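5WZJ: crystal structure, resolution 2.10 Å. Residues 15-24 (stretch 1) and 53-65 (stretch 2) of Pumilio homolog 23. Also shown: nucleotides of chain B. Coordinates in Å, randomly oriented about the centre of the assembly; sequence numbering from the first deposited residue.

Stretch 1 (15-24) IDPETSKYFS
Stretch 2, residues 53-65: GREYEIATDYIIS

Stretch 1 opens with Ile-15 and Asp-16, then runs as a helix from Pro-17 through Ser-24 and beyond. Stretch 2 has a helix from Glu-55 to Ala-59, a turn, and a second helix that continues past Ser-65. The two stretches bury 413 Å² together. Two CA pairs set the register: Ile-15 with Glu-57 at 7.2 Å, and Phe-23 with Ile-64 at 6.9 Å.

Ile-15 gives the largest covered area. Its side chain (chi1 m, chi2 t) points toward stretch 2. Ile-15 CD1 lies 3.5 Å from Glu-57 O and 4.4 Å from Ile-58 CG1. Ile-15 CG2 meets Ile-64 CD1 at 3.9 Å, so one side chain touches residues before and after the turn.

Ile-64 is nearly as well covered and is buried. Its rotamer is m, t. Ile-64 CG2 packs 3.8 Å from Phe-23 CB, while Ile-64 CD1 reaches Ile-15. Asp-61 (chi1 t) holds the backbone here: Asp-61 OD2 accepts from Ile-63 N at 2.9 Å and from Ile-64 N at 2.8 Å, a cap on the turn into the helix.

Phe-23 (chi1 -72°, chi2 -74°) points toward stretch 2. Ile-64 CG2 and Ile-58 CD1 lie oblique to its ring, with Phe-23 CE2 4.1 Å from Ile-58 CD1. Ile-58 is m, t.

A polar group adjoins this apolar patch. Arg-54 (p, t, t) extends its guanidinium to Thr-19. Arg-54 NH1 donates to Thr-19 OG1 at 2.7 Å, and Arg-54 NH2 adds a weak bond to Thr-19 OG1 at 3.1 Å. The hydroxyl lies near the guanidinium plane, at its edge. Asp-16 (chi1 p) caps the first helix: Asp-16 OD2 accepts from Thr-19 N at 2.9 Å. Asp-16 OD1 forms a long salt bridge to Arg-54 NH1 at 3.9 Å.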

ATOM      1  N   ILE A  15     -22.001  11.507 -35.965  1.00 56.29           N
ATOM      2  CA  ILE A  15     -21.814  10.094 -36.278  1.00 50.77           C
ATOM      3  C   ILE A  15     -23.050   9.518 -36.981  1.00 48.68           C
ATOM      4  O   ILE A  15     -24.127   9.432 -36.396  1.00 51.94           O
ATOM      5  CB  ILE A  15     -21.473   9.306 -35.005  1.00 48.16           C
ATOM      6  CG1 ILE A  15     -20.104   9.741 -34.485  1.00 43.14           C
ATOM      7  CG2 ILE A  15     -21.511   7.804 -35.263  1.00 45.86           C
ATOM      8  CD1 ILE A  15     -19.519   8.795 -33.495  1.00 42.05           C
ATOM      9  N   ASP A  16     -22.881   9.122 -38.242  1.00 48.17           N
ATOM     10  CA  ASP A  16     -23.984   8.641 -39.061  1.00 49.73           C
ATOM     11  C   ASP A  16     -24.296   7.179 -38.746  1.00 45.86           C
ATOM     12  O   ASP A  16     -23.494   6.486 -38.115  1.00 42.72           O
ATOM     13  CB  ASP A  16     -23.645   8.816 -40.542  1.00 53.53           C
ATOM     14  CG  ASP A  16     -22.288   8.243 -40.902  1.00 59.86           C
ATOM     15  OD1 ASP A  16     -21.287   8.983 -40.804  1.00 62.97           O
ATOM     16  OD2 ASP A  16     -22.220   7.055 -41.280  1.00 62.77           O
ATOM     17  N   PRO A  17     -25.467   6.689 -39.166  1.00 45.50           N
ATOM     18  CA  PRO A  17     -25.811   5.287 -38.872  1.00 44.32           C
ATOM     19  C   PRO A  17     -24.950   4.269 -39.607  1.00 35.31           C
ATOM     20  O   PRO A  17     -24.824   3.133 -39.129  1.00 35.65           O
ATOM     21  CB  PRO A  17     -27.285   5.188 -39.295  1.00 51.29           C
ATOM     22  CG  PRO A  17     -27.786   6.603 -39.260  1.00 51.82           C
ATOM     23  CD  PRO A  17     -26.623   7.438 -39.690  1.00 50.92           C
ATOM     24  N   GLU A  18     -24.372   4.621 -40.762  1.00 37.47           N
ATOM     25  CA  GLU A  18     -23.427   3.705 -41.399  1.00 40.34           C
ATOM     26  C   GLU A  18     -22.226   3.454 -40.493  1.00 30.24           C
ATOM     27  O   GLU A  18     -21.804   2.305 -40.313  1.00 33.01           O
ATOM     28  CB  GLU A  18     -22.964   4.250 -42.753  1.00 47.88           C
ATOM     29  CG  GLU A  18     -23.876   3.921 -43.930  1.00 61.86           C
ATOM     30  CD  GLU A  18     -24.997   4.938 -44.127  1.00 68.77           C
ATOM     31  OE1 GLU A  18     -25.164   5.833 -43.268  1.00 70.76           O
ATOM     32  OE2 GLU A  18     -25.708   4.842 -45.151  1.00 69.29           O
ATOM     33  N   THR A  19     -21.679   4.516 -39.895  1.00 29.24           N
ATOM     34  CA  THR A  19     -20.547   4.354 -38.987  1.00 35.35           C
ATOM     35  C   THR A  19     -20.930   3.515 -37.770  1.00 36.71           C
ATOM     36  O   THR A  19     -20.207   2.583 -37.395  1.00 34.92           O
ATOM     37  CB  THR A  19     -20.018   5.723 -38.555  1.00 37.61           C
ATOM     38  OG1 THR A  19     -19.591   6.454 -39.713  1.00 41.15           O
ATOM     39  CG2 THR A  19     -18.833   5.566 -37.595  1.00 35.91           C
ATOM     40  N   SER A  20     -22.073   3.827 -37.148  1.00 35.52           N
ATOM     41  CA  SER A  20     -22.572   3.021 -36.035  1.00 36.04           C
ATOM     42  C   SER A  20     -22.699   1.560 -36.426  1.00 34.55           C
ATOM     43  O   SER A  20     -22.220   0.667 -35.714  1.00 35.21           O
ATOM     44  CB  SER A  20     -23.931   3.542 -35.560  1.00 36.97           C
ATOM     45  OG  SER A  20     -23.809   4.798 -34.934  1.00 44.96           O
ATOM     46  N   LYS A  21     -23.366   1.296 -37.554  1.00 33.62           N
ATOM     47  CA  LYS A  21     -23.557  -0.086 -37.974  1.00 32.72           C
ATOM     48  C   LYS A  21     -22.216  -0.772 -38.198  1.00 28.60           C
ATOM     49  O   LYS A  21     -22.026  -1.923 -37.788  1.00 28.70           O
ATOM     50  CB  LYS A  21     -24.425  -0.149 -39.238  1.00 37.45           C
ATOM     51  CG  LYS A  21     -24.709  -1.571 -39.714  1.00 42.60           C
ATOM     52  CD  LYS A  21     -26.116  -1.700 -40.292  1.00 52.69           C
ATOM     53  CE  LYS A  21     -26.440  -3.148 -40.659  1.00 48.32           C
ATOM     54  NZ  LYS A  21     -26.256  -4.086 -39.496  1.00 43.69           N
ATOM     55  N   TYR A  22     -21.263  -0.067 -38.816  1.00 28.36           N
ATOM     56  CA  TYR A  22     -19.965  -0.679 -39.090  1.00 28.39           C
ATOM     57  C   TYR A  22     -19.301  -1.162 -37.805  1.00 28.59           C
ATOM     58  O   TYR A  22     -18.912  -2.332 -37.697  1.00 26.23           O
ATOM     59  CB  TYR A  22     -19.050   0.298 -39.836  1.00 22.14           C
ATOM     60  CG  TYR A  22     -17.653  -0.275 -40.024  1.00 29.57           C
ATOM     61  CD1 TYR A  22     -17.405  -1.274 -40.966  1.00 27.32           C
ATOM     62  CD2 TYR A  22     -16.596   0.158 -39.236  1.00 26.71           C
ATOM     63  CE1 TYR A  22     -16.128  -1.814 -41.127  1.00 26.39           C
ATOM     64  CE2 TYR A  22     -15.322  -0.372 -39.386  1.00 33.78           C
ATOM     65  CZ  TYR A  22     -15.089  -1.354 -40.329  1.00 35.53           C
ATOM     66  OH  TYR A  22     -13.815  -1.864 -40.467  1.00 35.26           O
ATOM     67  N   PHE A  23     -19.180  -0.280 -36.804  1.00 22.73           N
ATOM     68  CA  PHE A  23     -18.469  -0.677 -35.591  1.00 18.61           C
ATOM     69  C   PHE A  23     -19.265  -1.673 -34.757  1.00 21.87           C
ATOM     70  O   PHE A  23     -18.675  -2.550 -34.111  1.00 28.82           O
ATOM     71  CB  PHE A  23     -18.093   0.565 -34.781  1.00 23.17           C
ATOM     72  CG  PHE A  23     -16.987   1.348 -35.411  1.00 24.79           C
ATOM     73  CD1 PHE A  23     -15.688   0.882 -35.359  1.00 22.12           C
ATOM     74  CD2 PHE A  23     -17.252   2.512 -36.118  1.00 26.16           C
ATOM     75  CE1 PHE A  23     -14.667   1.579 -35.969  1.00 23.98           C
ATOM     76  CE2 PHE A  23     -16.232   3.216 -36.719  1.00 28.86           C
ATOM     77  CZ  PHE A  23     -14.937   2.746 -36.645  1.00 25.22           C
ATOM     78  N   SER A  24     -20.595  -1.576 -34.769  1.00 25.08           N
ATOM     79  CA  SER A  24     -21.398  -2.554 -34.039  1.00 29.43           C
ATOM     80  C   SER A  24     -21.281  -3.937 -34.668  1.00 30.18           C
ATOM     81  O   SER A  24     -21.261  -4.955 -33.961  1.00 26.46           O
ATOM     82  CB  SER A  24     -22.855  -2.107 -34.000  1.00 37.49           C
ATOM     83  OG  SER A  24     -23.650  -3.107 -33.391  1.00 49.92           O
ATOM     84  N   GLY A  53      -9.405  10.690 -39.403  1.00 29.71           N
ATOM     85  CA  GLY A  53     -10.116  11.942 -39.572  1.00 29.97           C
ATOM     86  C   GLY A  53     -11.291  12.160 -38.642  1.00 33.29           C
ATOM     87  O   GLY A  53     -11.939  13.211 -38.724  1.00 32.62           O
ATOM     88  N   ARG A  54     -11.605  11.207 -37.769  1.00 28.34           N
ATOM     89  CA  ARG A  54     -12.696  11.402 -36.822  1.00 30.61           C
ATOM     90  C   ARG A  54     -12.409  10.653 -35.533  1.00 23.26           C
ATOM     91  O   ARG A  54     -13.321  10.134 -34.880  1.00 23.33           O
ATOM     92  CB  ARG A  54     -14.030  10.970 -37.415  1.00 35.93           C
ATOM     93  CG  ARG A  54     -13.915   9.762 -38.259  1.00 40.36           C
ATOM     94  CD  ARG A  54     -15.191   9.552 -39.013  1.00 45.47           C
ATOM     95  NE  ARG A  54     -15.320   8.161 -39.412  1.00 52.83           N
ATOM     96  CZ  ARG A  54     -16.467   7.597 -39.765  1.00 57.03           C
ATOM     97  NH1 ARG A  54     -17.584   8.315 -39.767  1.00 54.94           N
ATOM     98  NH2 ARG A  54     -16.495   6.315 -40.108  1.00 59.03           N
ATOM     99  N   GLU A  55     -11.128  10.583 -35.168  1.00 17.93           N
ATOM    100  CA  GLU A  55     -10.727   9.921 -33.936  1.00 20.65           C
ATOM    101  C   GLU A  55     -11.470  10.479 -32.723  1.00 25.21           C
ATOM    102  O   GLU A  55     -11.924   9.717 -31.865  1.00 20.50           O
ATOM    103  CB  GLU A  55      -9.215  10.055 -33.760  1.00 18.11           C
ATOM    104  CG  GLU A  55      -8.404   9.279 -34.800  1.00 26.20           C
ATOM    105  CD  GLU A  55      -8.167  10.053 -36.099  1.00 29.74           C
ATOM    106  OE1 GLU A  55      -8.759  11.140 -36.297  1.00 26.12           O
ATOM    107  OE2 GLU A  55      -7.383   9.552 -36.927  1.00 31.26           O
ATOM    108  N   TYR A  56     -11.616  11.804 -32.637  1.00 17.73           N
ATOM    109  CA  TYR A  56     -12.256  12.381 -31.457  1.00 22.77           C
ATOM    110  C   TYR A  56     -13.718  11.968 -31.374  1.00 21.58           C
ATOM    111  O   TYR A  56     -14.204  11.572 -30.305  1.00 17.21           O
ATOM    112  CB  TYR A  56     -12.143  13.912 -31.452  1.00 22.13           C
ATOM    113  CG  TYR A  56     -12.972  14.524 -30.332  1.00 21.84           C
ATOM    114  CD1 TYR A  56     -12.501  14.537 -29.028  1.00 23.14           C
ATOM    115  CD2 TYR A  56     -14.237  15.055 -30.576  1.00 25.93           C
ATOM    116  CE1 TYR A  56     -13.256  15.075 -27.997  1.00 29.35           C
ATOM    117  CE2 TYR A  56     -15.003  15.591 -29.545  1.00 27.76           C
ATOM    118  CZ  TYR A  56     -14.502  15.595 -28.261  1.00 28.60           C
ATOM    119  OH  TYR A  56     -15.238  16.112 -27.226  1.00 29.60           O
ATOM    120  N   GLU A  57     -14.438  12.077 -32.496  1.00 16.89           N
ATOM    121  CA  GLU A  57     -15.863  11.771 -32.511  1.00 17.29           C
ATOM    122  C   GLU A  57     -16.107  10.314 -32.158  1.00 18.06           C
ATOM    123  O   GLU A  57     -17.023   9.993 -31.393  1.00 20.04           O
ATOM    124  CB  GLU A  57     -16.454  12.091 -33.893  1.00 24.99           C
ATOM    125  CG  GLU A  57     -16.476  13.561 -34.281  1.00 37.91           C
ATOM    126  CD  GLU A  57     -15.095  14.173 -34.489  1.00 42.76           C
ATOM    127  OE1 GLU A  57     -14.138  13.434 -34.803  1.00 38.77           O
ATOM    128  OE2 GLU A  57     -14.968  15.407 -34.325  1.00 50.61           O
ATOM    129  N   ILE A  58     -15.286   9.412 -32.689  1.00 19.57           N
ATOM    130  CA  ILE A  58     -15.533   8.001 -32.420  1.00 17.35           C
ATOM    131  C   ILE A  58     -15.103   7.626 -31.002  1.00 18.29           C
ATOM    132  O   ILE A  58     -15.818   6.897 -30.296  1.00 21.20           O
ATOM    133  CB  ILE A  58     -14.839   7.137 -33.487  1.00 19.30           C
ATOM    134  CG1 ILE A  58     -15.542   7.365 -34.831  1.00 24.82           C
ATOM    135  CG2 ILE A  58     -14.883   5.649 -33.077  1.00 15.67           C
ATOM    136  CD1 ILE A  58     -14.729   6.999 -36.025  1.00 27.96           C
ATOM    137  N   ALA A  59     -13.953   8.133 -30.550  1.00 15.66           N
ATOM    138  CA  ALA A  59     -13.444   7.747 -29.235  1.00 18.28           C
ATOM    139  C   ALA A  59     -14.292   8.304 -28.101  1.00 16.57           C
ATOM    140  O   ALA A  59     -14.290   7.751 -26.996  1.00 17.42           O
ATOM    141  CB  ALA A  59     -12.002   8.218 -29.068  1.00 14.84           C
ATOM    142  N   THR A  60     -14.977   9.417 -28.325  1.00 12.31           N
ATOM    143  CA  THR A  60     -15.815   9.984 -27.281  1.00 17.22           C
ATOM    144  C   THR A  60     -17.275   9.581 -27.419  1.00 17.75           C
ATOM    145  O   THR A  60     -18.109  10.038 -26.626  1.00 18.08           O
ATOM    146  CB  THR A  60     -15.701  11.512 -27.265  1.00 16.68           C
ATOM    147  OG1 THR A  60     -16.161  12.032 -28.516  1.00 17.59           O
ATOM    148  CG2 THR A  60     -14.224  11.938 -27.032  1.00 16.53           C
ATOM    149  N   ASP A  61     -17.614   8.744 -28.392  1.00 12.87           N
ATOM    150  CA  ASP A  61     -19.004   8.304 -28.480  1.00 18.10           C
ATOM    151  C   ASP A  61     -19.321   7.370 -27.317  1.00 17.43           C
ATOM    152  O   ASP A  61     -18.531   6.474 -27.004  1.00 19.61           O
ATOM    153  CB  ASP A  61     -19.279   7.598 -29.797  1.00 23.18           C
ATOM    154  CG  ASP A  61     -20.742   7.255 -29.939  1.00 26.14           C
ATOM    155  OD1 ASP A  61     -21.501   8.173 -30.273  1.00 21.19           O
ATOM    156  OD2 ASP A  61     -21.143   6.104 -29.641  1.00 22.43           O
ATOM    157  N   TYR A  62     -20.480   7.566 -26.677  1.00 14.56           N
ATOM    158  CA  TYR A  62     -20.746   6.812 -25.458  1.00 15.26           C
ATOM    159  C   TYR A  62     -20.915   5.322 -25.722  1.00 18.93           C
ATOM    160  O   TYR A  62     -20.734   4.523 -24.801  1.00 17.22           O
ATOM    161  CB  TYR A  62     -21.976   7.368 -24.727  1.00 15.39           C
ATOM    162  CG  TYR A  62     -23.340   7.007 -25.321  1.00 16.61           C
ATOM    163  CD1 TYR A  62     -23.785   7.569 -26.519  1.00 18.95           C
ATOM    164  CD2 TYR A  62     -24.200   6.147 -24.647  1.00 17.39           C
ATOM    165  CE1 TYR A  62     -25.049   7.251 -27.041  1.00 24.03           C
ATOM    166  CE2 TYR A  62     -25.457   5.830 -25.148  1.00 13.35           C
ATOM    167  CZ  TYR A  62     -25.882   6.384 -26.346  1.00 19.09           C
ATOM    168  OH  TYR A  62     -27.142   6.044 -26.838  1.00 17.71           O
ATOM    169  N   ILE A  63     -21.235   4.924 -26.947  1.00 15.53           N
ATOM    170  CA  ILE A  63     -21.339   3.509 -27.289  1.00 13.89           C
ATOM    171  C   ILE A  63     -20.097   3.024 -28.029  1.00 17.08           C
ATOM    172  O   ILE A  63     -19.470   2.040 -27.635  1.00 13.51           O
ATOM    173  CB  ILE A  63     -22.632   3.247 -28.096  1.00 18.77           C
ATOM    174  CG1 ILE A  63     -23.827   3.283 -27.128  1.00 22.08           C
ATOM    175  CG2 ILE A  63     -22.532   1.909 -28.868  1.00 20.90           C
ATOM    176  CD1 ILE A  63     -25.171   3.204 -27.770  1.00 21.07           C
ATOM    177  N   ILE A  64     -19.689   3.729 -29.083  1.00 12.91           N
ATOM    178  CA  ILE A  64     -18.627   3.188 -29.922  1.00 18.13           C
ATOM    179  C   ILE A  64     -17.266   3.235 -29.231  1.00 21.35           C
ATOM    180  O   ILE A  64     -16.372   2.464 -29.597  1.00 18.12           O
ATOM    181  CB  ILE A  64     -18.606   3.926 -31.270  1.00 17.54           C
ATOM    182  CG1 ILE A  64     -20.018   3.886 -31.885  1.00 15.28           C
ATOM    183  CG2 ILE A  64     -17.595   3.275 -32.229  1.00 22.62           C
ATOM    184  CD1 ILE A  64     -20.137   4.781 -33.125  1.00 27.24           C
ATOM    185  N   SER A  65     -17.093   4.108 -28.230  1.00 16.03           N
ATOM    186  CA  SER A  65     -15.827   4.157 -27.492  1.00 18.44           C
ATOM    187  C   SER A  65     -15.438   2.773 -26.991  1.00 18.51           C
ATOM    188  O   SER A  65     -14.264   2.387 -27.038  1.00 17.02           O
ATOM    189  CB  SER A  65     -15.931   5.134 -26.319  1.00 15.67           C
ATOM    190  OG  SER A  65     -16.986   4.767 -25.426  1.00 15.20           O
TER
ATOM    191  P     G B  11     -18.280   9.169 -14.610  1.00 24.51           P
ATOM    192  OP1   G B  11     -18.024  10.626 -14.487  1.00 27.78           O
ATOM    193  OP2   G B  11     -19.260   8.502 -13.721  1.00 19.16           O
ATOM    194  O5'   G B  11     -18.683   8.967 -16.126  1.00 29.25           O
ATOM    195  C5'   G B  11     -19.355   7.803 -16.589  1.00 25.79           C
ATOM    196  C4'   G B  11     -19.226   7.714 -18.091  1.00 21.06           C
ATOM    197  O4'   G B  11     -17.975   7.042 -18.403  1.00 18.06           O
ATOM    198  C3'   G B  11     -20.323   6.934 -18.815  1.00 24.54           C
ATOM    199  O3'   G B  11     -20.502   7.478 -20.130  1.00 20.94           O
ATOM    200  C2'   G B  11     -19.701   5.558 -18.950  1.00 21.87           C
ATOM    201  O2'   G B  11     -20.252   4.779 -19.990  1.00 22.19           O
ATOM    202  C1'   G B  11     -18.235   5.923 -19.218  1.00 19.00           C
ATOM    203  N9    G B  11     -17.309   4.838 -18.885  1.00 21.00           N
ATOM    204  C8    G B  11     -17.079   4.279 -17.640  1.00 17.02           C
ATOM    205  N7    G B  11     -16.243   3.267 -17.683  1.00 18.28           N
ATOM    206  C5    G B  11     -15.910   3.146 -19.031  1.00 17.11           C
ATOM    207  C6    G B  11     -15.050   2.233 -19.692  1.00 16.38           C
ATOM    208  O6    G B  11     -14.391   1.315 -19.197  1.00 20.11           O
ATOM    209  N1    G B  11     -15.018   2.456 -21.073  1.00 16.05           N
ATOM    210  C2    G B  11     -15.710   3.451 -21.732  1.00 16.09           C
ATOM    211  N2    G B  11     -15.546   3.527 -23.068  1.00 15.07           N
ATOM    212  N3    G B  11     -16.512   4.314 -21.126  1.00 14.86           N
ATOM    213  C4    G B  11     -16.570   4.103 -19.791  1.00 20.17           C